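Monosaccharide ABC transporter substrate-binding protein, CUT2 family (PDB 4RU1) probably binds a sugar or sugar-like solute for uptake by an ABC transporter, and holds myo-inositol in this crystal structure. Local coordinates at residues 123-128 against 282-287; 147-152 against 201-206; 210-215 against 234-239; 228-233 against 247-252. All coordinates share one frame; numbering follows the deposited sequence.

Contact 1: residues 123-128 against 282-287; sequences FGQDET and TGPFFV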
loop_
_atom_site.group_PDB
_atom_site.type_symbol
_atom_site.label_atom_id
_atom_site.label_comp_id
_atom_site.label_asym_id
_atom_site.label_seq_id
_atom_site.Cartn_x
_atom_site.Cartn_y
_atom_site.Cartn_z
ATOM N N PHE A 123 -7.807 -3.080 -7.796
ATOM C CA PHE A 123 -8.270 -2.258 -6.615
ATOM C C PHE A 123 -7.081 -1.648 -5.896
ATOM O O PHE A 123 -6.180 -2.377 -5.418
ATOM C CB PHE A 123 -9.084 -3.149 -5.628
ATOM C CG PHE A 123 -10.315 -3.742 -6.267
ATOM C CD1 PHE A 123 -10.201 -4.896 -6.974
ATOM C CD2 PHE A 123 -11.513 -3.024 -6.325
ATOM C CE1 PHE A 123 -11.308 -5.410 -7.655
ATOM C CE2 PHE A 123 -12.617 -3.531 -6.995
ATOM C CZ PHE A 123 -12.487 -4.730 -7.653
ATOM N N GLY A 124 -7.067 -0.316 -5.842
ATOM C CA GLY A 124 -6.105 0.429 -5.059
ATOM C C GLY A 124 -6.130 1.852 -5.371
ATOM O O GLY A 124 -7.041 2.355 -6.052
ATOM N N GLN A 125 -5.066 2.543 -4.987
ATOM C CA GLN A 125 -5.002 3.968 -5.296
ATOM C C GLN A 125 -3.922 4.238 -6.313
ATOM O O GLN A 125 -2.917 3.480 -6.436
ATOM C CB GLN A 125 -4.891 4.793 -4.009
ATOM C CG GLN A 125 -3.602 5.455 -3.655
ATOM C CD GLN A 125 -3.486 5.877 -2.216
ATOM O OE1 GLN A 125 -4.492 6.187 -1.588
ATOM N NE2 GLN A 125 -2.283 5.887 -1.701
ATOM N N ASP A 126 -4.124 5.306 -7.079
ATOM C CA ASP A 126 -3.215 5.655 -8.109
ATOM C C ASP A 126 -2.107 6.395 -7.395
ATOM O O ASP A 126 -2.325 7.483 -6.845
ATOM C CB ASP A 126 -3.922 6.569 -9.149
ATOM C CG ASP A 126 -2.975 6.976 -10.302
ATOM O OD1 ASP A 126 -1.768 7.202 -10.085
ATOM O OD2 ASP A 126 -3.436 7.142 -11.442
ATOM N N GLU A 127 -0.963 5.754 -7.334
ATOM C CA GLU A 127 0.086 6.198 -6.463
ATOM C C GLU A 127 0.831 7.449 -6.997
ATOM O O GLU A 127 1.324 8.269 -6.223
ATOM C CB GLU A 127 1.067 5.072 -6.145
ATOM C CG GLU A 127 0.482 3.867 -5.398
ATOM C CD GLU A 127 -0.071 4.170 -3.999
ATOM O OE1 GLU A 127 -0.068 5.326 -3.560
ATOM O OE2 GLU A 127 -0.542 3.189 -3.373
ATOM N N THR A 128 1.040 7.527 -8.318
ATOM C CA THR A 128 1.493 8.771 -8.960
ATOM C C THR A 128 0.573 9.946 -8.603
ATOM O O THR A 128 1.044 10.987 -8.178
ATOM C CB THR A 128 1.650 8.602 -10.464
ATOM O OG1 THR A 128 2.602 7.535 -10.696
ATOM C CG2 THR A 128 2.193 9.843 -11.034
ATOM N N THR A 282 -9.545 3.206 -4.373
ATOM C CA THR A 282 -9.811 3.078 -2.933
ATOM C C THR A 282 -9.213 4.265 -2.190
ATOM O O THR A 282 -9.214 4.315 -0.944
ATOM C CB THR A 282 -9.247 1.715 -2.407
ATOM O OG1 THR A 282 -7.826 1.760 -2.670
ATOM C CG2 THR A 282 -9.841 0.557 -3.137
ATOM N N GLY A 283 -8.601 5.187 -2.964
ATOM C CA GLY A 283 -7.935 6.429 -2.382
ATOM C C GLY A 283 -7.416 7.178 -3.570
ATOM O O GLY A 283 -7.696 6.763 -4.698
ATOM N N PRO A 284 -6.680 8.252 -3.386
ATOM C CA PRO A 284 -6.216 8.733 -2.091
ATOM C C PRO A 284 -7.267 9.595 -1.407
ATOM O O PRO A 284 -8.053 10.241 -2.084
ATOM C CB PRO A 284 -5.019 9.599 -2.438
ATOM C CG PRO A 284 -5.330 10.122 -3.792
ATOM C CD PRO A 284 -6.093 9.008 -4.482
ATOM N N PHE A 285 -7.161 9.655 -0.076
ATOM C CA PHE A 285 -7.910 10.606 0.723
ATOM C C PHE A 285 -7.035 11.087 1.875
ATOM O O PHE A 285 -6.511 10.254 2.630
ATOM C CB PHE A 285 -9.206 10.002 1.253
ATOM C CG PHE A 285 -10.056 10.995 2.054
ATOM C CD1 PHE A 285 -10.690 12.034 1.423
ATOM C CD2 PHE A 285 -10.224 10.824 3.435
ATOM C CE1 PHE A 285 -11.472 12.932 2.174
ATOM C CE2 PHE A 285 -11.016 11.667 4.175
ATOM C CZ PHE A 285 -11.603 12.750 3.554
ATOM N N PHE A 286 -6.896 12.407 2.023
ATOM C CA PHE A 286 -6.099 13.023 3.099
ATOM C C PHE A 286 -6.856 13.175 4.371
ATOM O O PHE A 286 -7.939 13.816 4.417
ATOM C CB PHE A 286 -5.495 14.366 2.690
ATOM C CG PHE A 286 -4.397 14.285 1.639
ATOM C CD1 PHE A 286 -4.656 14.016 0.316
ATOM C CD2 PHE A 286 -3.065 14.495 2.025
ATOM C CE1 PHE A 286 -3.627 13.922 -0.648
ATOM C CE2 PHE A 286 -2.078 14.507 1.103
ATOM C CZ PHE A 286 -2.357 14.172 -0.229
ATOM N N VAL A 287 -6.320 12.615 5.419
ATOM C CA VAL A 287 -6.933 12.734 6.710
ATOM C C VAL A 287 -6.021 13.634 7.533
ATOM O O VAL A 287 -4.814 13.459 7.579
ATOM C CB VAL A 287 -7.062 11.365 7.384
ATOM C CG1 VAL A 287 -7.660 11.468 8.770
ATOM C CG2 VAL A 287 -7.959 10.448 6.542
HETATM O O HOH W 1 -6.562 6.658 -7.158
#

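Contact 2: residues 147-152 against 201-206; sequences LCVLQA and DLVITL. With INS (1,2,3,4,5,6-hexahydroxy-cyclohexane), chain M.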
loop_
_atom_site.group_PDB
_atom_site.type_symbol
_atom_site.label_atom_id
_atom_site.label_comp_id
_atom_site.label_asym_id
_atom_site.label_seq_id
_atom_site.Cartn_x
_atom_site.Cartn_y
_atom_site.Cartn_z
ATOM N N LEU A 147 11.986 15.197 2.363
ATOM C CA LEU A 147 12.651 13.894 2.334
ATOM C C LEU A 147 11.605 12.843 2.213
ATOM O O LEU A 147 10.732 12.690 3.116
ATOM C CB LEU A 147 13.386 13.724 3.653
ATOM C CG LEU A 147 14.122 12.427 3.786
ATOM C CD1 LEU A 147 15.256 12.343 2.794
ATOM C CD2 LEU A 147 14.677 12.251 5.203
ATOM N N CYS A 148 11.654 12.089 1.120
ATOM C CA CYS A 148 10.727 10.960 0.931
ATOM C C CYS A 148 11.464 9.689 1.319
ATOM O O CYS A 148 12.562 9.445 0.811
ATOM C CB CYS A 148 10.343 10.843 -0.512
ATOM S SG CYS A 148 9.107 12.054 -0.972
ATOM N N VAL A 149 10.899 8.910 2.240
ATOM C CA VAL A 149 11.566 7.724 2.822
ATOM C C VAL A 149 10.907 6.509 2.258
ATOM O O VAL A 149 9.699 6.387 2.356
ATOM C CB VAL A 149 11.554 7.743 4.344
ATOM C CG1 VAL A 149 12.234 6.475 4.903
ATOM C CG2 VAL A 149 12.253 9.009 4.844
ATOM N N LEU A 150 11.690 5.653 1.616
ATOM C CA LEU A 150 11.182 4.428 0.973
ATOM C C LEU A 150 11.729 3.222 1.695
ATOM O O LEU A 150 12.951 3.109 1.824
ATOM C CB LEU A 150 11.616 4.326 -0.513
ATOM C CG LEU A 150 11.138 5.472 -1.364
ATOM C CD1 LEU A 150 12.248 6.489 -1.562
ATOM C CD2 LEU A 150 10.716 4.940 -2.746
ATOM N N GLN A 151 10.859 2.306 2.109
ATOM C CA GLN A 151 11.295 1.180 2.901
ATOM C C GLN A 151 11.702 -0.039 2.129
ATOM O O GLN A 151 12.007 -1.069 2.752
ATOM C CB GLN A 151 10.270 0.855 3.965
ATOM C CG GLN A 151 8.972 0.237 3.447
ATOM C CD GLN A 151 7.876 1.228 3.022
ATOM O OE1 GLN A 151 8.104 2.386 2.709
ATOM N NE2 GLN A 151 6.653 0.744 2.975
ATOM N N ALA A 152 11.630 0.017 0.809
ATOM C CA ALA A 152 12.075 -1.081 -0.052
ATOM C C ALA A 152 12.474 -0.432 -1.350
ATOM O O ALA A 152 11.991 0.664 -1.692
ATOM C CB ALA A 152 10.976 -2.086 -0.287
ATOM N N ASP A 201 12.710 20.009 6.042
ATOM C CA ASP A 201 11.632 20.479 6.856
ATOM C C ASP A 201 10.375 19.616 6.824
ATOM O O ASP A 201 9.455 19.855 7.573
ATOM C CB ASP A 201 11.289 21.970 6.575
ATOM C CG ASP A 201 10.819 22.246 5.202
ATOM O OD1 ASP A 201 10.806 21.380 4.325
ATOM O OD2 ASP A 201 10.414 23.422 4.990
ATOM N N LEU A 202 10.289 18.655 5.892
ATOM C CA LEU A 202 9.156 17.684 5.902
ATOM C C LEU A 202 9.767 16.303 5.523
ATOM O O LEU A 202 10.519 16.207 4.515
ATOM C CB LEU A 202 8.074 18.077 4.895
ATOM C CG LEU A 202 6.884 17.148 4.810
ATOM C CD1 LEU A 202 6.097 17.125 6.133
ATOM C CD2 LEU A 202 5.990 17.528 3.628
ATOM N N VAL A 203 9.385 15.290 6.296
ATOM C CA VAL A 203 9.691 13.882 5.971
ATOM C C VAL A 203 8.325 13.281 5.602
ATOM O O VAL A 203 7.350 13.364 6.381
ATOM C CB VAL A 203 10.237 13.123 7.225
ATOM C CG1 VAL A 203 10.481 11.649 6.975
ATOM C CG2 VAL A 203 11.502 13.825 7.768
ATOM N N ILE A 204 8.245 12.703 4.402
ATOM C CA ILE A 204 7.072 11.873 4.008
ATOM C C ILE A 204 7.447 10.416 4.006
ATOM O O ILE A 204 8.381 10.002 3.282
ATOM C CB ILE A 204 6.536 12.250 2.619
ATOM C CG1 ILE A 204 6.098 13.690 2.613
ATOM C CG2 ILE A 204 5.349 11.338 2.246
ATOM C CD1 ILE A 204 5.579 14.158 1.261
ATOM N N THR A 205 6.806 9.662 4.929
ATOM C CA THR A 205 6.988 8.243 5.041
ATOM C C THR A 205 5.922 7.515 4.226
ATOM O O THR A 205 4.817 8.056 4.017
ATOM C CB THR A 205 7.001 7.766 6.500
ATOM O OG1 THR A 205 5.769 8.123 7.129
ATOM C CG2 THR A 205 8.200 8.327 7.186
ATOM N N LEU A 206 6.266 6.319 3.702
ATOM C CA LEU A 206 5.414 5.548 2.785
ATOM C C LEU A 206 4.636 4.390 3.462
ATOM O O LEU A 206 3.982 3.546 2.789
ATOM C CB LEU A 206 6.134 5.065 1.575
ATOM C CG LEU A 206 6.873 6.122 0.807
ATOM C CD1 LEU A 206 7.452 5.561 -0.490
ATOM C CD2 LEU A 206 6.181 7.410 0.558
HETATM C C1 INS M . 1.735 0.492 1.744
HETATM C C2 INS M . 2.935 0.256 2.649
HETATM C C3 INS M . 3.304 -1.227 2.614
HETATM C C4 INS M . 3.463 -1.771 1.211
HETATM C C5 INS M . 2.232 -1.566 0.388
HETATM C C6 INS M . 1.787 -0.129 0.349
HETATM O O1 INS M . 1.363 1.877 1.669
HETATM O O2 INS M . 4.024 0.975 2.047
HETATM O O3 INS M . 4.554 -1.334 3.323
HETATM O O4 INS M . 3.808 -3.179 1.242
HETATM O O5 INS M . 2.414 -1.966 -0.988
HETATM O O6 INS M . 0.517 0.015 -0.353
HETATM O O HOH W 2 8.603 4.733 4.142
#

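Contact 3: residues 210-215 against 234-239; sequences IAQLAI and TQVPAE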
loop_
_atom_site.group_PDB
_atom_site.type_symbol
_atom_site.label_atom_id
_atom_site.label_comp_id
_atom_site.label_asym_id
_atom_site.label_seq_id
_atom_site.Cartn_x
_atom_site.Cartn_y
_atom_site.Cartn_z
ATOM N N ILE A 210 6.693 3.105 9.455
ATOM C CA ILE A 210 7.904 3.959 9.192
ATOM C C ILE A 210 7.653 5.369 9.736
ATOM O O ILE A 210 8.566 6.044 10.283
ATOM C CB ILE A 210 8.208 4.027 7.693
ATOM C CG1 ILE A 210 8.365 2.638 7.063
ATOM C CG2 ILE A 210 9.500 4.815 7.476
ATOM C CD1 ILE A 210 9.292 1.729 7.811
ATOM N N ALA A 211 6.408 5.889 9.606
ATOM C CA ALA A 211 6.024 7.097 10.285
ATOM C C ALA A 211 6.403 7.123 11.741
ATOM O O ALA A 211 6.946 8.150 12.205
ATOM C CB ALA A 211 4.561 7.389 10.198
ATOM N N GLN A 212 6.169 6.029 12.464
ATOM C CA GLN A 212 6.494 6.002 13.890
ATOM C C GLN A 212 7.941 6.225 14.139
ATOM O O GLN A 212 8.329 6.976 15.018
ATOM C CB GLN A 212 6.041 4.695 14.550
ATOM C CG GLN A 212 4.632 4.289 14.321
ATOM C CD GLN A 212 3.694 5.396 14.662
ATOM O OE1 GLN A 212 3.799 5.928 15.770
ATOM N NE2 GLN A 212 2.750 5.771 13.730
ATOM N N LEU A 213 8.787 5.589 13.325
ATOM C CA LEU A 213 10.219 5.664 13.437
ATOM C C LEU A 213 10.720 7.073 13.091
ATOM O O LEU A 213 11.662 7.562 13.654
ATOM C CB LEU A 213 10.836 4.626 12.469
ATOM C CG LEU A 213 10.468 3.204 12.867
ATOM C CD1 LEU A 213 10.794 2.181 11.757
ATOM C CD2 LEU A 213 11.127 2.754 14.205
ATOM N N ALA A 214 10.066 7.714 12.124
ATOM C CA ALA A 214 10.435 9.028 11.718
ATOM C C ALA A 214 10.139 10.070 12.819
ATOM O O ALA A 214 10.933 10.996 13.045
ATOM C CB ALA A 214 9.768 9.417 10.432
ATOM N N ILE A 215 9.012 9.893 13.502
ATOM C CA ILE A 215 8.626 10.835 14.562
ATOM C C ILE A 215 9.732 10.745 15.647
ATOM O O ILE A 215 10.171 11.761 16.176
ATOM C CB ILE A 215 7.273 10.463 15.173
ATOM C CG1 ILE A 215 6.149 10.712 14.160
ATOM C CG2 ILE A 215 6.990 11.235 16.493
ATOM C CD1 ILE A 215 4.877 9.992 14.521
ATOM N N THR A 234 -2.581 1.915 14.368
ATOM C CA THR A 234 -3.344 2.178 15.548
ATOM C C THR A 234 -2.913 3.505 16.177
ATOM O O THR A 234 -3.701 4.149 16.898
ATOM C CB THR A 234 -3.235 1.044 16.602
ATOM O OG1 THR A 234 -1.875 0.810 16.973
ATOM C CG2 THR A 234 -3.776 -0.236 16.053
ATOM N N GLN A 235 -1.654 3.920 15.885
ATOM C CA GLN A 235 -1.077 5.109 16.500
ATOM C C GLN A 235 -1.315 6.436 15.761
ATOM O O GLN A 235 -1.184 7.511 16.323
ATOM C CB GLN A 235 0.431 4.893 16.668
ATOM C CG GLN A 235 0.771 3.767 17.643
ATOM C CD GLN A 235 2.214 3.359 17.531
ATOM O OE1 GLN A 235 3.036 3.662 18.390
ATOM N NE2 GLN A 235 2.534 2.691 16.451
ATOM N N VAL A 236 -1.613 6.342 14.461
ATOM C CA VAL A 236 -1.706 7.514 13.614
ATOM C C VAL A 236 -2.793 8.522 14.011
ATOM O O VAL A 236 -2.555 9.693 14.024
ATOM C CB VAL A 236 -1.826 7.050 12.150
ATOM C CG1 VAL A 236 -2.200 8.209 11.251
ATOM C CG2 VAL A 236 -0.473 6.499 11.687
ATOM N N PRO A 237 -4.006 8.089 14.322
ATOM C CA PRO A 237 -5.021 9.054 14.704
ATOM C C PRO A 237 -4.596 10.038 15.814
ATOM O O PRO A 237 -4.739 11.234 15.631
ATOM C CB PRO A 237 -6.198 8.170 15.119
ATOM C CG PRO A 237 -6.045 7.011 14.226
ATOM C CD PRO A 237 -4.559 6.725 14.243
ATOM N N ALA A 238 -4.095 9.506 16.922
ATOM C CA ALA A 238 -3.537 10.343 18.019
ATOM C C ALA A 238 -2.479 11.293 17.559
ATOM O O ALA A 238 -2.430 12.479 17.978
ATOM C CB ALA A 238 -2.977 9.463 19.102
ATOM N N GLU A 239 -1.605 10.762 16.702
ATOM C CA GLU A 239 -0.518 11.536 16.126
ATOM C C GLU A 239 -0.992 12.706 15.292
ATOM O O GLU A 239 -0.398 13.785 15.321
ATOM C CB GLU A 239 0.468 10.610 15.363
ATOM C CG GLU A 239 1.226 9.785 16.360
ATOM C CD GLU A 239 1.857 8.551 15.800
ATOM O OE1 GLU A 239 1.594 8.121 14.646
ATOM O OE2 GLU A 239 2.590 7.933 16.563
#

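Contact 4: residues 228-233 against 247-252; sequences ATFDFN and WAIDQQ. With INS (1,2,3,4,5,6-hexahydroxy-cyclohexane), chain M.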
loop_
_atom_site.group_PDB
_atom_site.type_symbol
_atom_site.label_atom_id
_atom_site.label_comp_id
_atom_site.label_asym_id
_atom_site.label_seq_id
_atom_site.Cartn_x
_atom_site.Cartn_y
_atom_site.Cartn_z
ATOM N N ALA A 228 4.751 13.541 7.722
ATOM C CA ALA A 228 3.472 13.169 7.086
ATOM C C ALA A 228 3.613 11.776 6.561
ATOM O O ALA A 228 4.754 11.303 6.349
ATOM C CB ALA A 228 3.126 14.125 6.003
ATOM N N THR A 229 2.504 11.042 6.402
ATOM C CA THR A 229 2.639 9.630 6.010
ATOM C C THR A 229 1.554 9.190 5.065
ATOM O O THR A 229 0.429 9.770 4.997
ATOM C CB THR A 229 2.603 8.724 7.251
ATOM O OG1 THR A 229 3.112 7.423 6.904
ATOM C CG2 THR A 229 1.243 8.634 7.890
ATOM N N PHE A 230 1.872 8.112 4.372
ATOM C CA PHE A 230 0.853 7.278 3.789
ATOM C C PHE A 230 0.386 6.294 4.851
ATOM O O PHE A 230 1.252 5.706 5.590
ATOM C CB PHE A 230 1.417 6.552 2.558
ATOM C CG PHE A 230 1.636 7.411 1.374
ATOM C CD1 PHE A 230 2.661 8.342 1.301
ATOM C CD2 PHE A 230 0.813 7.287 0.297
ATOM C CE1 PHE A 230 2.808 9.120 0.194
ATOM C CE2 PHE A 230 0.934 8.079 -0.800
ATOM C CZ PHE A 230 1.946 8.986 -0.898
ATOM N N ASP A 231 -0.934 6.035 4.918
ATOM C CA ASP A 231 -1.584 4.946 5.698
ATOM C C ASP A 231 -1.801 5.270 7.151
ATOM O O ASP A 231 -1.175 6.132 7.762
ATOM C CB ASP A 231 -0.754 3.623 5.636
ATOM C CG ASP A 231 -0.490 3.130 4.236
ATOM O OD1 ASP A 231 -1.315 3.354 3.318
ATOM O OD2 ASP A 231 0.551 2.465 4.027
ATOM N N PHE A 232 -2.665 4.452 7.738
ATOM C CA PHE A 232 -2.917 4.463 9.158
ATOM C C PHE A 232 -2.340 3.229 9.815
ATOM O O PHE A 232 -2.268 2.198 9.184
ATOM C CB PHE A 232 -4.450 4.459 9.413
ATOM C CG PHE A 232 -5.109 5.783 9.188
ATOM C CD1 PHE A 232 -5.419 6.236 7.928
ATOM C CD2 PHE A 232 -5.301 6.626 10.252
ATOM C CE1 PHE A 232 -6.027 7.480 7.747
ATOM C CE2 PHE A 232 -5.861 7.903 10.084
ATOM C CZ PHE A 232 -6.226 8.312 8.831
ATOM N N ASN A 233 -1.981 3.345 11.085
ATOM C CA ASN A 233 -1.985 2.219 12.028
ATOM C C ASN A 233 -2.673 2.701 13.311
ATOM O O ASN A 233 -3.259 3.804 13.317
ATOM C CB ASN A 233 -0.553 1.707 12.286
ATOM C CG ASN A 233 0.286 2.663 13.098
ATOM O OD1 ASN A 233 -0.142 3.749 13.481
ATOM N ND2 ASN A 233 1.529 2.279 13.311
ATOM N N TRP A 247 -0.552 14.907 8.342
ATOM C CA TRP A 247 -1.661 14.287 7.673
ATOM C C TRP A 247 -1.249 12.873 7.345
ATOM O O TRP A 247 -0.066 12.545 7.433
ATOM C CB TRP A 247 -2.084 15.060 6.421
ATOM C CG TRP A 247 -0.967 15.589 5.592
ATOM C CD1 TRP A 247 -0.554 16.890 5.546
ATOM C CD2 TRP A 247 -0.161 14.886 4.608
ATOM N NE1 TRP A 247 0.438 17.049 4.631
ATOM C CE2 TRP A 247 0.744 15.831 4.058
ATOM C CE3 TRP A 247 -0.053 13.540 4.208
ATOM C CZ2 TRP A 247 1.713 15.475 3.075
ATOM C CZ3 TRP A 247 0.946 13.203 3.226
ATOM C CH2 TRP A 247 1.782 14.179 2.676
ATOM N N ALA A 248 -2.238 12.049 6.989
ATOM C CA ALA A 248 -2.021 10.644 6.531
ATOM C C ALA A 248 -2.892 10.481 5.328
ATOM O O ALA A 248 -4.030 10.948 5.311
ATOM C CB ALA A 248 -2.388 9.644 7.587
ATOM N N ILE A 249 -2.385 9.813 4.322
ATOM C CA ILE A 249 -3.120 9.492 3.116
ATOM C C ILE A 249 -3.694 8.088 3.243
ATOM O O ILE A 249 -2.941 7.107 3.357
ATOM C CB ILE A 249 -2.248 9.581 1.861
ATOM C CG1 ILE A 249 -1.677 11.022 1.703
ATOM C CG2 ILE A 249 -2.999 9.123 0.665
ATOM C CD1 ILE A 249 -0.604 11.159 0.637
ATOM N N ASP A 250 -5.008 7.972 3.198
ATOM C CA ASP A 250 -5.682 6.696 3.322
ATOM C C ASP A 250 -5.941 6.103 1.929
ATOM O O ASP A 250 -6.486 6.796 1.060
ATOM C CB ASP A 250 -7.008 6.967 4.022
ATOM C CG ASP A 250 -7.753 5.737 4.444
ATOM O OD1 ASP A 250 -7.293 4.544 4.352
ATOM O OD2 ASP A 250 -8.889 5.983 4.902
ATOM N N GLN A 251 -5.490 4.865 1.779
ATOM C CA GLN A 251 -5.744 4.033 0.600
ATOM C C GLN A 251 -6.767 2.940 0.819
ATOM O O GLN A 251 -7.049 2.143 -0.097
ATOM C CB GLN A 251 -4.467 3.396 0.016
ATOM C CG GLN A 251 -3.850 2.339 0.915
ATOM C CD GLN A 251 -2.643 1.627 0.295
ATOM O OE1 GLN A 251 -1.505 1.648 0.850
ATOM N NE2 GLN A 251 -2.890 0.949 -0.799
ATOM N N GLN A 252 -7.281 2.850 2.048
ATOM C CA GLN A 252 -8.300 1.863 2.458
ATOM C C GLN A 252 -7.884 0.445 2.120
ATOM O O GLN A 252 -8.534 -0.266 1.325
ATOM C CB GLN A 252 -9.675 2.198 1.923
ATOM C CG GLN A 252 -10.202 3.533 2.385
ATOM C CD GLN A 252 -11.581 3.754 1.836
ATOM O OE1 GLN A 252 -11.724 4.080 0.610
ATOM N NE2 GLN A 252 -12.575 3.443 2.624
HETATM C C1 INS M . 1.735 0.492 1.744
HETATM C C2 INS M . 2.935 0.256 2.649
HETATM C C3 INS M . 3.304 -1.227 2.614
HETATM C C4 INS M . 3.463 -1.771 1.211
HETATM C C5 INS M . 2.232 -1.566 0.388
HETATM C C6 INS M . 1.787 -0.129 0.349
HETATM O O1 INS M . 1.363 1.877 1.669
HETATM O O2 INS M . 4.024 0.975 2.047
HETATM O O3 INS M . 4.554 -1.334 3.323
HETATM O O4 INS M . 3.808 -3.179 1.242
HETATM O O5 INS M . 2.414 -1.966 -0.988
HETATM O O6 INS M . 0.517 0.015 -0.353
HETATM O O HOH W 3 -1.945 5.381 1.364
HETATM O O HOH W 4 -4.116 3.478 4.064
#

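Contact 1: residues 123-128 against 282-287
Gln125 leans over the link between Gly283 and Pro284, and its neighbour Gly124 is tied to Thr282. Thr282 N gives a hydrogen bond of 3.1 Å to Gly124 O, reaching it from above the carbonyl plane. The side chain of Gln125 starts on the backbone: CB is 3.5 Å from Gly283 O. A chi1 of 108°, off any staggered value, sets CG above the peptide link, 4.2 Å from Pro284 N. The chain then runs on extended, and CD comes 4.0 Å from Pro284 CB. At the tip, OE1 packs 3.1 Å from Pro284 CA, past a cis peptide bond. NE2 turns to its own segment and gives Glu127 OE1 a nearly straight bond of 2.9 Å (171°), in the amide plane and on the syn side of the carboxylate. The same Glu127 oxygen forms a salt bridge with Arg161 of the inositol pocket. An alanine at Gln125 would probably leave Glu127 OE1 without its amide donor and Pro284 without the cover of CD and OE1. A water adds a second link, accepting from Asp126 N at 2.8 Å and donating to Gly283 O at 2.7 Å. Asp126 itself is the N-cap of helix 127-140, and Thr282 OG1 bonds to Gln251 O. Segment 123-128 leads from the parallel sheet to helix 127-140, and segment 282-287 leads into strand 285-287 of the mixed sheet. Such adjacent crossings between lobes form the hinge of type I periplasmic binding proteins.

Contact 2: residues 147-152 against 201-206
Gln151 and Leu206 are joined through one water just where the direct strand pairing ends. The water donates to Val149 O at 2.7 Å and to Gln151 OE1 at 2.8 Å. It accepts from Leu206 N at 2.9 Å, so it stands in for a backbone bond between the diverging chains. Leu206 CG packs against the same Val149 O, and Leu206 CB lies 3.5 Å from Gln151 OE1. The Gln151 chain bends at CG (chi2 -87°), which places CD on the ligand side. NE2 then donates to myo-inositol O2 at 2.8 Å and more weakly to O3. Myo-inositol O2 in turn donates to Leu206 O at 2.7 Å, so one hydroxyl is held by both segments. An alanine at Gln151 would probably leave O2 and O3 without this amide donor and the water with one acceptor fewer. Behind the site, strands 147-150 and 202-205 run parallel within the mixed sheet, and the ligand sits beyond their C-terminal ends, as is usual in periplasmic binding proteins. Three backbone bonds join them: Leu147 N to Leu202 O, Ile204 N to Leu147 O, and Val149 N to Ile204 O. On one face of the sheet Val149 CG2 meets Val203 CG1 at 3.8 Å, under helix 208-220. Leu150 and Leu206 lie side by side, with Leu150 CG 3.8 Å from Leu206 CD1. On the face opposite the valines, Cys148 packs on Ile204 and touches Cys162 of helix 156-168; the disulfide these cysteines form in another crystal structure is absent here.

Contact 3: residues 210-215 against 234-239
Gln212, two residues after Ile210, is the first of segment 210-215 to meet segment 234-239, where it touches Gln235, Val236 and Glu239. Its CG is anti to the carbonyl carbon (chi1 -51°), and the chain bends at chi2, so that it curls instead of reaching straight out. NE2 donates to Glu239 OE1 at 2.8 Å, on the syn lone pair of that oxygen. The bond lies close to the amide plane, and the amide and carboxylate are nearly coplanar, with 11° between their planes. Beside this bond, in nearly the same plane, Gln212 OE1 is only 2.5 Å from Glu239 OE2. The amide of Gln235 stacks on that of Gln212, tilted by 29°. Gln235 CB is 3.6 Å from Gln212 OE1. Val236 adds a methyl, with CG2 3.9 Å from Gln212 NE2. The same NE2 has a weak bond to Ala208 O, one turn back in its own helix. One turn further on, Ile215 places CD1 3.6 Å from Glu239 CD, so a methyl packs against the carboxylate carbon. The helices 208-220 and 236-241 lie on the same side of the mixed sheet: Ala211 rests on Thr229, and Val236 on Ala248. Asn233, which touches Gln212, caps the start of the second helix by accepting from Gln235 N. The polar join is thus an in-plane, edge-to-edge meeting of amide and acid between two helices. The short distance between the two oxygens would be consistent with a proton on Glu239, and the buried acid beside the Ile215 methyl would probably make that form easier to hold.

Contact 4: residues 228-233 against 247-252
Trp247 carries Ala228 CB on one face, over the centre of the six-membered ring and 3.3 Å from its centroid. This is a CH-pi contact almost along the ring normal. Phe230 takes Ile249 CD1 over one face, off toward the rim, with CD1 3.7 Å from Phe230 CZ. Phe232 has Ala248 CB over one face and Asp250 CB at its edge, in the ring plane, 3.9 Å from Phe232 CE1. The parallel strands 228-230 and 248-250 are joined by Thr229 N to Trp247 O, Ile249 N to Thr229 O and Asp231 N to Ile249 O. They belong to one beta-alpha-beta unit, with helix 236-241 in the crossover. Past their ends, Asp231 OD2 accepts from myo-inositol O1 at 2.6 Å. Gln251 OE1 accepts from myo-inositol O6 at 2.9 Å, while its NE2 is held by Glu256. Asp231 OD1 and Gln251 OE1 are two acceptors 3.0 Å apart. One water donates to Asp231 OD1 and Ile249 O, and another links Asp231 OD1 with Gln251 N. The water protons and the weak bond from Arg161 to Gln251 OE1 would probably ease the repulsion between these acceptors, while OD2 of Asp231 and OE1 of Gln251 accept from the ligand.

From the N terminus, contact 1 opens first at 123-128 and closes last, at 282-287, so the other three nest inside its loop. Contact 2 closes at 201-206, before contacts 3 and 4 open. These two cross: segments 210-215, 228-233, 234-239 and 247-252 alternate along the chain. Contacts 2 and 4 join neighbouring strands of the mixed sheet, linked by Val203 O with Ala228 N, and both touch myo-inositol. Contact 3 pairs the helices that lead into and out of strand 226-230. Contact 1 meets contact 4 through strand 285-287, the antiparallel edge of that sheet, and so ties the lobe of the mixed sheet to the crossing from the parallel sheet.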